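Local structure of transcription termination factor NusA (Planctomyces limnophilus, 4MTN) at residues A[349-354]-A[381-386]; A[196-201]-A[248-253]; A[102-107]-A[129-134]. The protein probably takes part in both transcription termination and antitermination, binding the core RNA polymerase and nascent RNA. All blocks are in the same frame, centred on the assembly; numbering follows the deposited sequence.

Contact 1: residues A[349-354]-A[381-386]; sequences LSFEDL and ERESER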
ATOM      1  N   LEU A 349      23.610  -1.704 -20.543  1.00 64.65           N
ATOM      2  CA  LEU A 349      23.745  -2.753 -21.547  1.00 65.41           C
ATOM      3  C   LEU A 349      22.863  -2.495 -22.764  1.00 59.36           C
ATOM      4  O   LEU A 349      23.364  -2.285 -23.869  1.00 61.59           O
ATOM      5  CB  LEU A 349      23.414  -4.115 -20.935  1.00 67.23           C
ATOM      6  CG  LEU A 349      24.323  -4.542 -19.780  1.00 71.64           C
ATOM      7  CD1 LEU A 349      23.836  -5.841 -19.154  1.00 76.48           C
ATOM      8  CD2 LEU A 349      25.764  -4.673 -20.251  1.00 71.18           C
ATOM      9  N   SER A 350      21.550  -2.516 -22.560  1.00 52.71           N
ATOM     10  CA  SER A 350      20.608  -2.294 -23.651  1.00 59.11           C
ATOM     11  C   SER A 350      20.396  -0.805 -23.909  1.00 62.62           C
ATOM     12  O   SER A 350      20.953   0.041 -23.209  1.00 63.35           O
ATOM     13  CB  SER A 350      19.270  -2.968 -23.344  1.00 59.19           C
ATOM     14  OG  SER A 350      18.669  -2.408 -22.189  1.00 59.30           O
ATOM     15  N   PHE A 351      19.583  -0.492 -24.914  1.00 65.61           N
ATOM     16  CA  PHE A 351      19.262   0.895 -25.232  1.00 64.23           C
ATOM     17  C   PHE A 351      18.203   1.430 -24.278  1.00 62.75           C
ATOM     18  O   PHE A 351      18.055   2.641 -24.117  1.00 62.11           O
ATOM     19  CB  PHE A 351      18.788   1.023 -26.682  1.00 50.57           C
ATOM     20  CG  PHE A 351      19.897   0.940 -27.691  1.00 55.68           C
ATOM     21  CD1 PHE A 351      20.636   2.064 -28.024  1.00 51.60           C
ATOM     22  CD2 PHE A 351      20.205  -0.262 -28.307  1.00 58.70           C
ATOM     23  CE1 PHE A 351      21.658   1.992 -28.950  1.00 52.47           C
ATOM     24  CE2 PHE A 351      21.228  -0.340 -29.234  1.00 60.69           C
ATOM     25  CZ  PHE A 351      21.955   0.789 -29.557  1.00 53.25           C
ATOM     26  N   GLU A 352      17.471   0.518 -23.648  1.00 65.32           N
ATOM     27  CA  GLU A 352      16.490   0.884 -22.634  1.00 66.63           C
ATOM     28  C   GLU A 352      17.185   1.518 -21.437  1.00 61.87           C
ATOM     29  O   GLU A 352      16.706   2.506 -20.879  1.00 60.08           O
ATOM     30  CB  GLU A 352      15.686  -0.341 -22.188  1.00 74.54           C
ATOM     31  CG  GLU A 352      14.640  -0.819 -23.187  1.00 84.55           C
ATOM     32  CD  GLU A 352      15.238  -1.548 -24.379  1.00 94.77           C
ATOM     33  OE1 GLU A 352      16.465  -1.784 -24.389  1.00 97.13           O
ATOM     34  OE2 GLU A 352      14.477  -1.885 -25.310  1.00 97.19           O
ATOM     35  N   ASP A 353      18.321   0.945 -21.054  1.00 61.34           N
ATOM     36  CA  ASP A 353      19.091   1.439 -19.921  1.00 60.85           C
ATOM     37  C   ASP A 353      19.697   2.802 -20.223  1.00 58.98           C
ATOM     38  O   ASP A 353      19.826   3.646 -19.337  1.00 59.69           O
ATOM     39  CB  ASP A 353      20.196   0.447 -19.550  1.00 65.12           C
ATOM     40  CG  ASP A 353      19.670  -0.958 -19.330  1.00 66.72           C
ATOM     41  OD1 ASP A 353      18.490  -1.101 -18.948  1.00 68.00           O
ATOM     42  OD2 ASP A 353      20.439  -1.920 -19.539  1.00 67.73           O
ATOM     43  N   LEU A 354      20.072   3.011 -21.480  1.00 59.15           N
ATOM     44  CA  LEU A 354      20.691   4.263 -21.890  1.00 57.63           C
ATOM     45  C   LEU A 354      19.659   5.380 -21.995  1.00 56.34           C
ATOM     46  O   LEU A 354      19.959   6.539 -21.717  1.00 53.93           O
ATOM     47  CB  LEU A 354      21.419   4.088 -23.224  1.00 50.82           C
ATOM     48  CG  LEU A 354      22.201   5.301 -23.733  1.00 51.44           C
ATOM     49  CD1 LEU A 354      23.155   5.810 -22.664  1.00 58.68           C
ATOM     50  CD2 LEU A 354      22.953   4.956 -25.008  1.00 52.10           C
ATOM     51  N   GLU A 381      16.104   6.004 -27.111  1.00 55.67           N
ATOM     52  CA  GLU A 381      14.654   5.855 -27.105  1.00 57.73           C
ATOM     53  C   GLU A 381      14.166   5.276 -28.429  1.00 56.23           C
ATOM     54  O   GLU A 381      13.356   4.349 -28.450  1.00 54.79           O
ATOM     55  CB  GLU A 381      13.973   7.198 -26.833  1.00 60.82           C
ATOM     56  CG  GLU A 381      14.131   7.698 -25.407  1.00 68.03           C
ATOM     57  CD  GLU A 381      13.511   9.067 -25.196  1.00 76.66           C
ATOM     58  OE1 GLU A 381      13.094   9.692 -26.193  1.00 81.12           O
ATOM     59  OE2 GLU A 381      13.442   9.517 -24.033  1.00 77.77           O
ATOM     60  N   ARG A 382      14.665   5.831 -29.529  1.00 57.15           N
ATOM     61  CA  ARG A 382      14.309   5.362 -30.863  1.00 58.22           C
ATOM     62  C   ARG A 382      14.763   3.925 -31.094  1.00 59.05           C
ATOM     63  O   ARG A 382      13.995   3.091 -31.573  1.00 58.99           O
ATOM     64  CB  ARG A 382      14.917   6.269 -31.935  1.00 58.32           C
ATOM     65  CG  ARG A 382      14.144   7.546 -32.197  1.00 50.42           C
ATOM     66  CD  ARG A 382      14.803   8.366 -33.297  1.00 54.05           C
ATOM     67  NE  ARG A 382      14.995   7.591 -34.521  1.00 51.11           N
ATOM     68  CZ  ARG A 382      14.086   7.480 -35.486  1.00 57.74           C
ATOM     69  NH1 ARG A 382      12.916   8.092 -35.370  1.00 58.45           N
ATOM     70  NH2 ARG A 382      14.347   6.757 -36.566  1.00 51.94           N
ATOM     71  N   GLU A 383      16.016   3.645 -30.753  1.00 57.79           N
ATOM     72  CA  GLU A 383      16.597   2.333 -31.002  1.00 57.79           C
ATOM     73  C   GLU A 383      15.944   1.257 -30.141  1.00 58.01           C
ATOM     74  O   GLU A 383      15.729   0.137 -30.599  1.00 58.75           O
ATOM     75  CB  GLU A 383      18.107   2.361 -30.760  1.00 57.87           C
ATOM     76  CG  GLU A 383      18.832   1.145 -31.308  1.00 66.26           C
ATOM     77  CD  GLU A 383      18.574   0.926 -32.787  1.00 71.34           C
ATOM     78  OE1 GLU A 383      18.471   1.923 -33.534  1.00 69.75           O
ATOM     79  OE2 GLU A 383      18.469  -0.247 -33.204  1.00 75.28           O
ATOM     80  N   SER A 384      15.630   1.601 -28.897  1.00 57.65           N
ATOM     81  CA  SER A 384      14.904   0.686 -28.022  1.00 61.39           C
ATOM     82  C   SER A 384      13.524   0.397 -28.594  1.00 63.32           C
ATOM     83  O   SER A 384      13.048  -0.738 -28.557  1.00 67.67           O
ATOM     84  CB  SER A 384      14.778   1.266 -26.613  1.00 62.46           C
ATOM     85  OG  SER A 384      13.744   0.622 -25.891  1.00 65.87           O
ATOM     86  N   GLU A 385      12.891   1.433 -29.131  1.00 63.66           N
ATOM     87  CA  GLU A 385      11.562   1.308 -29.713  1.00 67.58           C
ATOM     88  C   GLU A 385      11.587   0.469 -30.989  1.00 61.60           C
ATOM     89  O   GLU A 385      10.682  -0.330 -31.231  1.00 60.25           O
ATOM     90  CB  GLU A 385      10.981   2.693 -30.002  1.00 77.47           C
ATOM     91  CG  GLU A 385       9.537   2.682 -30.470  1.00 89.50           C
ATOM     92  CD  GLU A 385       8.966   4.079 -30.615  1.00 99.60           C
ATOM     93  OE1 GLU A 385       9.662   5.049 -30.245  1.00102.69           O
ATOM     94  OE2 GLU A 385       7.821   4.207 -31.099  1.00102.04           O
ATOM     95  N   ARG A 386      12.626   0.652 -31.799  1.00 54.63           N
ATOM     96  CA  ARG A 386      12.756  -0.088 -33.050  1.00 55.33           C
ATOM     97  C   ARG A 386      13.080  -1.556 -32.796  1.00 59.58           C
ATOM     98  O   ARG A 386      12.603  -2.436 -33.509  1.00 62.66           O
ATOM     99  CB  ARG A 386      13.832   0.532 -33.942  1.00 52.79           C
ATOM    100  CG  ARG A 386      13.892  -0.086 -35.331  1.00 62.09           C
ATOM    101  CD  ARG A 386      15.121   0.355 -36.101  1.00 65.78           C
ATOM    102  NE  ARG A 386      15.134  -0.191 -37.455  1.00 75.53           N
ATOM    103  CZ  ARG A 386      15.585  -1.402 -37.770  1.00 82.99           C
ATOM    104  NH1 ARG A 386      16.063  -2.200 -36.824  1.00 85.79           N
ATOM    105  NH2 ARG A 386      15.558  -1.815 -39.029  1.00 86.21           N
TER
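Phe351 and Glu383 form the tight part of this contact. CG of Glu383 sits over the middle of the Phe351 ring, 3.4 Å from its centroid and 8° off the ring normal, a CH-pi contact. The Glu383 chain bends at chi2, which turns the carboxylate away from the line of the chain while CG stays over the ring. Beside it the two helices come close, with CB of Phe351 4.0 Å from CB of Ser384. Ala328 and Ile332 also pack on Phe351. Phe351 and Ser384 are buried, while the glutamates Glu352 and Glu383 are partly exposed.

The other side is polar. OG of Ser384 donates a hydrogen bond of 2.7 Å to OE2 of Glu352. It reaches the oxygen from above the carboxylate plane, 61° out of it. Glu352 curls back to meet it, bent at chi2 (75°).

The contact sets the short helix 351-355 against the long helix 370-399 in the helix-hairpin-helix region near the C-terminal end of the chain. Glu383 can pack its methylene on the ring while its carboxylate stays partly exposed. The bond gives the hydroxyl of the buried Ser384 an acceptor on Glu352 and probably helps fix the bent Glu352 chain.

Contact 2: residues A[196-201]-A[248-253]; sequences EIRSLA and VRWNDS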
ATOM      1  N   GLU A 196      12.774  -8.289  15.075  1.00 51.28           N
ATOM      2  CA  GLU A 196      12.124  -7.224  14.316  1.00 52.08           C
ATOM      3  C   GLU A 196      11.983  -7.578  12.839  1.00 50.05           C
ATOM      4  O   GLU A 196      12.861  -8.215  12.257  1.00 45.24           O
ATOM      5  CB  GLU A 196      12.903  -5.914  14.461  1.00 59.65           C
ATOM      6  CG  GLU A 196      12.930  -5.362  15.876  1.00 70.97           C
ATOM      7  CD  GLU A 196      13.730  -4.080  15.985  1.00 78.84           C
ATOM      8  OE1 GLU A 196      14.254  -3.616  14.950  1.00 78.76           O
ATOM      9  OE2 GLU A 196      13.836  -3.537  17.104  1.00 87.56           O
ATOM     10  N   ILE A 197      10.874  -7.160  12.236  1.00 48.20           N
ATOM     11  CA  ILE A 197      10.667  -7.364  10.808  1.00 41.99           C
ATOM     12  C   ILE A 197      11.129  -6.128  10.049  1.00 39.90           C
ATOM     13  O   ILE A 197      10.503  -5.071  10.126  1.00 42.36           O
ATOM     14  CB  ILE A 197       9.189  -7.647  10.482  1.00 40.19           C
ATOM     15  CG1 ILE A 197       8.693  -8.863  11.268  1.00 31.07           C
ATOM     16  CG2 ILE A 197       9.005  -7.862   8.991  1.00 34.71           C
ATOM     17  CD1 ILE A 197       7.206  -9.098  11.147  1.00 36.26           C
ATOM     18  N   ARG A 198      12.236  -6.265   9.326  1.00 40.08           N
ATOM     19  CA  ARG A 198      12.843  -5.138   8.629  1.00 43.74           C
ATOM     20  C   ARG A 198      12.206  -4.840   7.274  1.00 49.98           C
ATOM     21  O   ARG A 198      11.960  -3.681   6.936  1.00 54.97           O
ATOM     22  CB  ARG A 198      14.340  -5.387   8.454  1.00 44.33           C
ATOM     23  CG  ARG A 198      15.062  -5.656   9.762  1.00 44.40           C
ATOM     24  CD  ARG A 198      14.950  -4.471  10.704  1.00 44.58           C
ATOM     25  NE  ARG A 198      15.630  -3.294  10.174  1.00 45.00           N
ATOM     26  CZ  ARG A 198      16.931  -3.061  10.310  1.00 47.79           C
ATOM     27  NH1 ARG A 198      17.697  -3.927  10.962  1.00 45.07           N
ATOM     28  NH2 ARG A 198      17.468  -1.964   9.792  1.00 48.77           N
ATOM     29  N   SER A 199      11.936  -5.887   6.501  1.00 47.06           N
ATOM     30  CA  SER A 199      11.441  -5.717   5.140  1.00 45.20           C
ATOM     31  C   SER A 199      10.485  -6.831   4.739  1.00 47.43           C
ATOM     32  O   SER A 199      10.613  -7.969   5.192  1.00 45.62           O
ATOM     33  CB  SER A 199      12.611  -5.654   4.155  1.00 45.37           C
ATOM     34  OG  SER A 199      12.156  -5.442   2.830  1.00 44.97           O
ATOM     35  N   LEU A 200       9.528  -6.499   3.877  1.00 51.61           N
ATOM     36  CA  LEU A 200       8.514  -7.459   3.461  1.00 49.31           C
ATOM     37  C   LEU A 200       8.162  -7.303   1.984  1.00 49.19           C
ATOM     38  O   LEU A 200       8.002  -6.187   1.486  1.00 58.09           O
ATOM     39  CB  LEU A 200       7.257  -7.299   4.314  1.00 53.51           C
ATOM     40  CG  LEU A 200       6.520  -8.589   4.668  1.00 58.39           C
ATOM     41  CD1 LEU A 200       7.260  -9.301   5.773  1.00 64.76           C
ATOM     42  CD2 LEU A 200       5.101  -8.296   5.089  1.00 63.65           C
ATOM     43  N   ALA A 201       8.045  -8.431   1.291  1.00 40.96           N
ATOM     44  CA  ALA A 201       7.663  -8.445  -0.116  1.00 38.43           C
ATOM     45  C   ALA A 201       6.609  -9.519  -0.353  1.00 39.48           C
ATOM     46  O   ALA A 201       6.851 -10.697  -0.095  1.00 49.36           O
ATOM     47  CB  ALA A 201       8.874  -8.684  -0.992  1.00 40.18           C
ATOM     48  N   VAL A 248      13.927 -14.805   5.861  1.00 45.44           N
ATOM     49  CA  VAL A 248      15.372 -14.721   5.690  1.00 46.26           C
ATOM     50  C   VAL A 248      15.984 -13.694   6.636  1.00 47.40           C
ATOM     51  O   VAL A 248      15.272 -13.007   7.369  1.00 42.99           O
ATOM     52  CB  VAL A 248      15.744 -14.363   4.241  1.00 47.02           C
ATOM     53  CG1 VAL A 248      15.295 -15.465   3.293  1.00 48.30           C
ATOM     54  CG2 VAL A 248      15.126 -13.031   3.849  1.00 43.63           C
ATOM     55  N   ARG A 249      17.308 -13.587   6.608  1.00 48.26           N
ATOM     56  CA  ARG A 249      18.016 -12.701   7.523  1.00 54.89           C
ATOM     57  C   ARG A 249      18.271 -11.340   6.888  1.00 54.25           C
ATOM     58  O   ARG A 249      18.780 -11.250   5.771  1.00 45.98           O
ATOM     59  CB  ARG A 249      19.340 -13.334   7.962  1.00 60.35           C
ATOM     60  CG  ARG A 249      20.044 -12.587   9.085  1.00 68.54           C
ATOM     61  CD  ARG A 249      21.470 -13.084   9.273  1.00 75.51           C
ATOM     62  NE  ARG A 249      21.522 -14.489   9.670  1.00 79.45           N
ATOM     63  CZ  ARG A 249      21.796 -14.909  10.901  1.00 80.02           C
ATOM     64  NH1 ARG A 249      22.050 -14.031  11.864  1.00 78.96           N
ATOM     65  NH2 ARG A 249      21.822 -16.207  11.171  1.00 78.91           N
ATOM     66  N   TRP A 250      17.911 -10.282   7.608  1.00 53.49           N
ATOM     67  CA  TRP A 250      18.167  -8.925   7.143  1.00 50.01           C
ATOM     68  C   TRP A 250      19.617  -8.527   7.391  1.00 49.65           C
ATOM     69  O   TRP A 250      20.212  -8.902   8.401  1.00 55.18           O
ATOM     70  CB  TRP A 250      17.230  -7.928   7.829  1.00 52.76           C
ATOM     71  CG  TRP A 250      17.619  -6.497   7.598  1.00 57.73           C
ATOM     72  CD1 TRP A 250      18.392  -5.716   8.408  1.00 59.83           C
ATOM     73  CD2 TRP A 250      17.264  -5.679   6.475  1.00 59.16           C
ATOM     74  NE1 TRP A 250      18.537  -4.464   7.863  1.00 60.97           N
ATOM     75  CE2 TRP A 250      17.853  -4.416   6.676  1.00 62.18           C
ATOM     76  CE3 TRP A 250      16.501  -5.893   5.323  1.00 59.64           C
ATOM     77  CZ2 TRP A 250      17.705  -3.370   5.767  1.00 62.91           C
ATOM     78  CZ3 TRP A 250      16.355  -4.854   4.421  1.00 59.83           C
ATOM     79  CH2 TRP A 250      16.955  -3.609   4.649  1.00 61.29           C
ATOM     80  N   ASN A 251      20.181  -7.767   6.459  1.00 52.55           N
ATOM     81  CA  ASN A 251      21.522  -7.225   6.614  1.00 57.33           C
ATOM     82  C   ASN A 251      21.636  -5.869   5.925  1.00 59.04           C
ATOM     83  O   ASN A 251      20.987  -5.626   4.907  1.00 59.99           O
ATOM     84  CB  ASN A 251      22.565  -8.197   6.060  1.00 61.50           C
ATOM     85  CG  ASN A 251      23.969  -7.890   6.549  1.00 67.83           C
ATOM     86  OD1 ASN A 251      24.444  -6.759   6.445  1.00 71.20           O
ATOM     87  ND2 ASN A 251      24.638  -8.899   7.093  1.00 69.06           N
ATOM     88  N   ASP A 252      22.456  -4.988   6.488  1.00 60.92           N
ATOM     89  CA  ASP A 252      22.631  -3.647   5.942  1.00 64.84           C
ATOM     90  C   ASP A 252      23.487  -3.665   4.679  1.00 63.72           C
ATOM     91  O   ASP A 252      23.464  -2.721   3.888  1.00 65.56           O
ATOM     92  CB  ASP A 252      23.254  -2.721   6.990  1.00 71.61           C
ATOM     93  CG  ASP A 252      22.342  -2.495   8.181  1.00 76.60           C
ATOM     94  OD1 ASP A 252      21.111  -2.420   7.984  1.00 76.67           O
ATOM     95  OD2 ASP A 252      22.857  -2.393   9.315  1.00 78.79           O
ATOM     96  N   SER A 253      24.241  -4.744   4.496  1.00 63.59           N
ATOM     97  CA  SER A 253      25.070  -4.909   3.308  1.00 64.21           C
ATOM     98  C   SER A 253      24.324  -5.688   2.230  1.00 64.62           C
ATOM     99  O   SER A 253      23.685  -6.699   2.515  1.00 66.64           O
ATOM    100  CB  SER A 253      26.378  -5.618   3.660  1.00 65.18           C
ATOM    101  OG  SER A 253      27.116  -5.929   2.489  1.00 70.00           O
TER
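Arg198 lies across one face of the Trp250 indole, and its aliphatic part makes the apolar contact. CG of Arg198 stands 3.7 Å from the centroid of the five-membered ring, 24° off the normal, a CH-pi contact. CB of Arg198 lies over the same face, nearer the rim, at 3.5 Å from CD2 of Trp250. Further along the indole, CB of Ser199 approaches CZ3 of Trp250 at 3.8 Å. Trp250 also touches Leu257.

The Arg198 chain bends at chi2 (-61°) and again at chi3, which folds the guanidinium back over the pyrrole side of the indole. NE1 of Trp250 lies over one guanidinium face, 3.2 Å from CZ of Arg198. The two planes are 45° apart, so this is not a flat stack. Both groups are donors, and they share no hydrogen bond.

Strands 195-203 and 244-249 are the outer strands of a three-stranded sheet in the KH region, with strand 207-214 between them. Trp250 follows directly after strand 244-249, and its indole lies beside Ala211 of the middle strand. Arg198 and Ser199 both face Ala211 in a classic beta bulge.

Two polar bonds are local to residues 250-253, and two others tie Arg198 and Ser199 to neighbouring parts of the chain. NE1 of Trp250 donates to OD1 of Asp252 at 3.3 Å, meeting it from above the carboxylate plane. OD1 of Asn251 accepts from N of Ser253 at 2.8 Å, an Asx turn. Ser253 in turn is the N-cap of helix 254-261. NH1 of Arg198 bonds to Ser213, and OG of Ser199 to the carbonyl of Leu305. NH2 of Arg198 is 4.1 Å from OD1 of Asp252, beyond a salt bridge. The opposite charges may still attract weakly.

Contact 3: residues A[102-107]-A[129-134]; sequences FDEYAQ and IGKAEA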
ATOM      1  N   PHE A 102     -14.387   8.247  11.898  1.00 45.32           N
ATOM      2  CA  PHE A 102     -13.197   8.576  11.124  1.00 37.32           C
ATOM      3  C   PHE A 102     -11.985   8.721  12.040  1.00 40.96           C
ATOM      4  O   PHE A 102     -10.911   8.205  11.745  1.00 36.43           O
ATOM      5  CB  PHE A 102     -13.403   9.860  10.318  1.00 44.83           C
ATOM      6  CG  PHE A 102     -12.166  10.331   9.600  1.00 44.89           C
ATOM      7  CD1 PHE A 102     -11.355  11.309  10.153  1.00 39.31           C
ATOM      8  CD2 PHE A 102     -11.813   9.790   8.376  1.00 44.21           C
ATOM      9  CE1 PHE A 102     -10.216  11.737   9.498  1.00 40.28           C
ATOM     10  CE2 PHE A 102     -10.675  10.213   7.715  1.00 39.09           C
ATOM     11  CZ  PHE A 102      -9.876  11.188   8.276  1.00 39.76           C
ATOM     12  N   ASP A 103     -12.168   9.427  13.153  1.00 42.71           N
ATOM     13  CA  ASP A 103     -11.082   9.684  14.093  1.00 44.07           C
ATOM     14  C   ASP A 103     -10.493   8.396  14.656  1.00 41.95           C
ATOM     15  O   ASP A 103      -9.282   8.285  14.845  1.00 40.89           O
ATOM     16  CB  ASP A 103     -11.568  10.570  15.240  1.00 46.88           C
ATOM     17  CG  ASP A 103     -11.877  11.982  14.795  1.00 49.60           C
ATOM     18  OD1 ASP A 103     -11.270  12.442  13.805  1.00 49.01           O
ATOM     19  OD2 ASP A 103     -12.727  12.632  15.437  1.00 54.44           O
ATOM     20  N   GLU A 104     -11.360   7.426  14.924  1.00 39.13           N
ATOM     21  CA  GLU A 104     -10.938   6.161  15.512  1.00 40.50           C
ATOM     22  C   GLU A 104     -10.228   5.263  14.502  1.00 45.72           C
ATOM     23  O   GLU A 104      -9.152   4.733  14.779  1.00 54.50           O
ATOM     24  CB  GLU A 104     -12.147   5.431  16.098  1.00 44.76           C
ATOM     25  CG  GLU A 104     -11.824   4.083  16.716  1.00 53.91           C
ATOM     26  CD  GLU A 104     -13.061   3.366  17.215  1.00 61.10           C
ATOM     27  OE1 GLU A 104     -14.174   3.904  17.033  1.00 64.24           O
ATOM     28  OE2 GLU A 104     -12.920   2.265  17.788  1.00 64.36           O
ATOM     29  N   TYR A 105     -10.835   5.104  13.331  1.00 43.89           N
ATOM     30  CA  TYR A 105     -10.356   4.150  12.335  1.00 43.82           C
ATOM     31  C   TYR A 105      -9.164   4.645  11.512  1.00 46.45           C
ATOM     32  O   TYR A 105      -8.378   3.838  11.016  1.00 47.11           O
ATOM     33  CB  TYR A 105     -11.507   3.761  11.407  1.00 47.19           C
ATOM     34  CG  TYR A 105     -12.499   2.825  12.060  1.00 53.73           C
ATOM     35  CD1 TYR A 105     -12.062   1.738  12.805  1.00 52.72           C
ATOM     36  CD2 TYR A 105     -13.867   3.033  11.947  1.00 58.71           C
ATOM     37  CE1 TYR A 105     -12.955   0.879  13.411  1.00 51.46           C
ATOM     38  CE2 TYR A 105     -14.772   2.176  12.552  1.00 57.40           C
ATOM     39  CZ  TYR A 105     -14.307   1.102  13.284  1.00 54.66           C
ATOM     40  OH  TYR A 105     -15.193   0.243  13.891  1.00 57.57           O
ATOM     41  N   ALA A 106      -9.027   5.961  11.366  1.00 41.72           N
ATOM     42  CA  ALA A 106      -7.918   6.522  10.597  1.00 40.12           C
ATOM     43  C   ALA A 106      -6.575   6.273  11.281  1.00 47.32           C
ATOM     44  O   ALA A 106      -5.528   6.282  10.631  1.00 50.84           O
ATOM     45  CB  ALA A 106      -8.123   8.008  10.371  1.00 40.47           C
ATOM     46  N   GLN A 107      -6.610   6.056  12.592  1.00 46.16           N
ATOM     47  CA  GLN A 107      -5.400   5.759  13.350  1.00 47.38           C
ATOM     48  C   GLN A 107      -5.077   4.270  13.282  1.00 45.59           C
ATOM     49  O   GLN A 107      -4.005   3.836  13.700  1.00 50.21           O
ATOM     50  CB  GLN A 107      -5.554   6.192  14.809  1.00 46.58           C
ATOM     51  CG  GLN A 107      -6.060   7.610  14.997  1.00 36.95           C
ATOM     52  CD  GLN A 107      -6.128   8.013  16.459  1.00 38.11           C
ATOM     53  OE1 GLN A 107      -5.198   7.764  17.225  1.00 43.33           O
ATOM     54  NE2 GLN A 107      -7.235   8.632  16.854  1.00 38.63           N
ATOM     55  N   ILE A 129     -17.986  -4.505  11.176  1.00 61.65           N
ATOM     56  CA  ILE A 129     -17.105  -4.513  12.337  1.00 59.61           C
ATOM     57  C   ILE A 129     -17.858  -3.999  13.564  1.00 64.43           C
ATOM     58  O   ILE A 129     -17.289  -3.831  14.640  1.00 66.88           O
ATOM     59  CB  ILE A 129     -15.842  -3.680  12.078  1.00 55.72           C
ATOM     60  CG1 ILE A 129     -16.205  -2.219  11.813  1.00 56.59           C
ATOM     61  CG2 ILE A 129     -15.076  -4.257  10.892  1.00 48.36           C
ATOM     62  CD1 ILE A 129     -15.117  -1.436  11.102  1.00 51.94           C
ATOM     63  N   GLY A 130     -19.148  -3.742  13.367  1.00 69.58           N
ATOM     64  CA  GLY A 130     -20.084  -3.452  14.441  1.00 73.02           C
ATOM     65  C   GLY A 130     -20.256  -1.988  14.795  1.00 75.90           C
ATOM     66  O   GLY A 130     -21.311  -1.592  15.289  1.00 84.61           O
ATOM     67  N   LYS A 131     -19.232  -1.180  14.546  1.00 73.28           N
ATOM     68  CA  LYS A 131     -19.386   0.268  14.618  1.00 71.86           C
ATOM     69  C   LYS A 131     -19.922   0.809  13.300  1.00 69.49           C
ATOM     70  O   LYS A 131     -20.796   1.676  13.276  1.00 72.62           O
ATOM     71  CB  LYS A 131     -18.062   0.940  14.977  1.00 74.75           C
ATOM     72  CG  LYS A 131     -17.660   0.758  16.431  1.00 78.10           C
ATOM     73  CD  LYS A 131     -16.409   1.549  16.766  1.00 78.44           C
ATOM     74  CE  LYS A 131     -16.107   1.500  18.254  1.00 81.36           C
ATOM     75  NZ  LYS A 131     -17.193   2.117  19.067  1.00 82.85           N
ATOM     76  N   ALA A 132     -19.385   0.282  12.203  1.00 64.92           N
ATOM     77  CA  ALA A 132     -19.749   0.727  10.865  1.00 62.74           C
ATOM     78  C   ALA A 132     -19.457  -0.361   9.837  1.00 61.01           C
ATOM     79  O   ALA A 132     -18.726  -1.310  10.117  1.00 56.88           O
ATOM     80  CB  ALA A 132     -19.009   2.005  10.508  1.00 58.60           C
ATOM     81  N   GLU A 133     -20.037  -0.222   8.649  1.00 61.71           N
ATOM     82  CA  GLU A 133     -19.804  -1.175   7.570  1.00 60.35           C
ATOM     83  C   GLU A 133     -18.541  -0.823   6.789  1.00 53.95           C
ATOM     84  O   GLU A 133     -18.362   0.314   6.355  1.00 54.61           O
ATOM     85  CB  GLU A 133     -21.008  -1.224   6.626  1.00 68.60           C
ATOM     86  CG  GLU A 133     -22.292  -1.717   7.276  1.00 78.86           C
ATOM     87  CD  GLU A 133     -22.259  -3.201   7.596  1.00 86.22           C
ATOM     88  OE1 GLU A 133     -21.419  -3.919   7.015  1.00 89.43           O
ATOM     89  OE2 GLU A 133     -23.076  -3.648   8.428  1.00 87.94           O
ATOM     90  N   ALA A 134     -17.667  -1.809   6.617  1.00 49.59           N
ATOM     91  CA  ALA A 134     -16.443  -1.623   5.849  1.00 46.63           C
ATOM     92  C   ALA A 134     -16.496  -2.451   4.572  1.00 56.09           C
ATOM     93  O   ALA A 134     -17.152  -3.492   4.528  1.00 60.37           O
ATOM     94  CB  ALA A 134     -15.230  -2.001   6.680  1.00 38.07           C
TER
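The backbones stay well apart, with CA of Tyr105 and CA of Lys131 10.1 Å from each other, and long side chains bridge the gap between helix 87-105 and the turn before strand 133-137. Tyr105 and Ile129 reach toward each other from opposite directions. CD1 of Ile129 lies 3.4 Å from CZ of Tyr105 and touches the phenol end of the ring obliquely. Chi1 of Ile129 (62°) places CG1 on the tyrosine side, between the backbone N and the carbonyl carbon, and the extended chi2 carries CD1 on to the ring.

Lys131 runs past the Tyr105 hydroxyl. CB of Lys131 lies near OH of Tyr105, and CD of Lys131 follows at 3.4 Å from that OH. Further out, the lysine chain crosses the extended Glu104 at about a right angle. The carboxylate meets methylenes there, with OE1 of Glu104 3.3 Å from CD of Lys131. The amine bends away at chi4 (-62°). NZ of Lys131 is 4.1 Å from OE1 of Glu104, too far for a salt bridge, although the charges probably attract. This outer side is the more exposed one, while Tyr105 is buried.

Around the contact, Tyr105 also packs on Val160 of strand 152-162 and Val169 of strand 167-172. Ile129 touches Val113 of strand 112-120. The end of helix 87-105 thus rests against the beta-sheet of the S1 region, which has the OB fold.

In the fold
The three contacts follow one another along an elongated single chain with a radius of gyration of 32 Å. In chain order they are contact 3, contact 2 and contact 1. Contact 3 joins the long helix 87-105 to the S1 region, contact 2 lies in the KH region, and contact 1 lies in the helix-hairpin-helix region. None touches another. Contacts 2 and 3 are about 17 Å apart between nearest atoms, and contacts 1 and 2 about 21 Å. Contacts 1 and 3 lie on opposite sides of the chain's centre, with their own centres 49 Å apart. S1 and KH domains commonly bind RNA, consistent with the RNA-binding role of the protein.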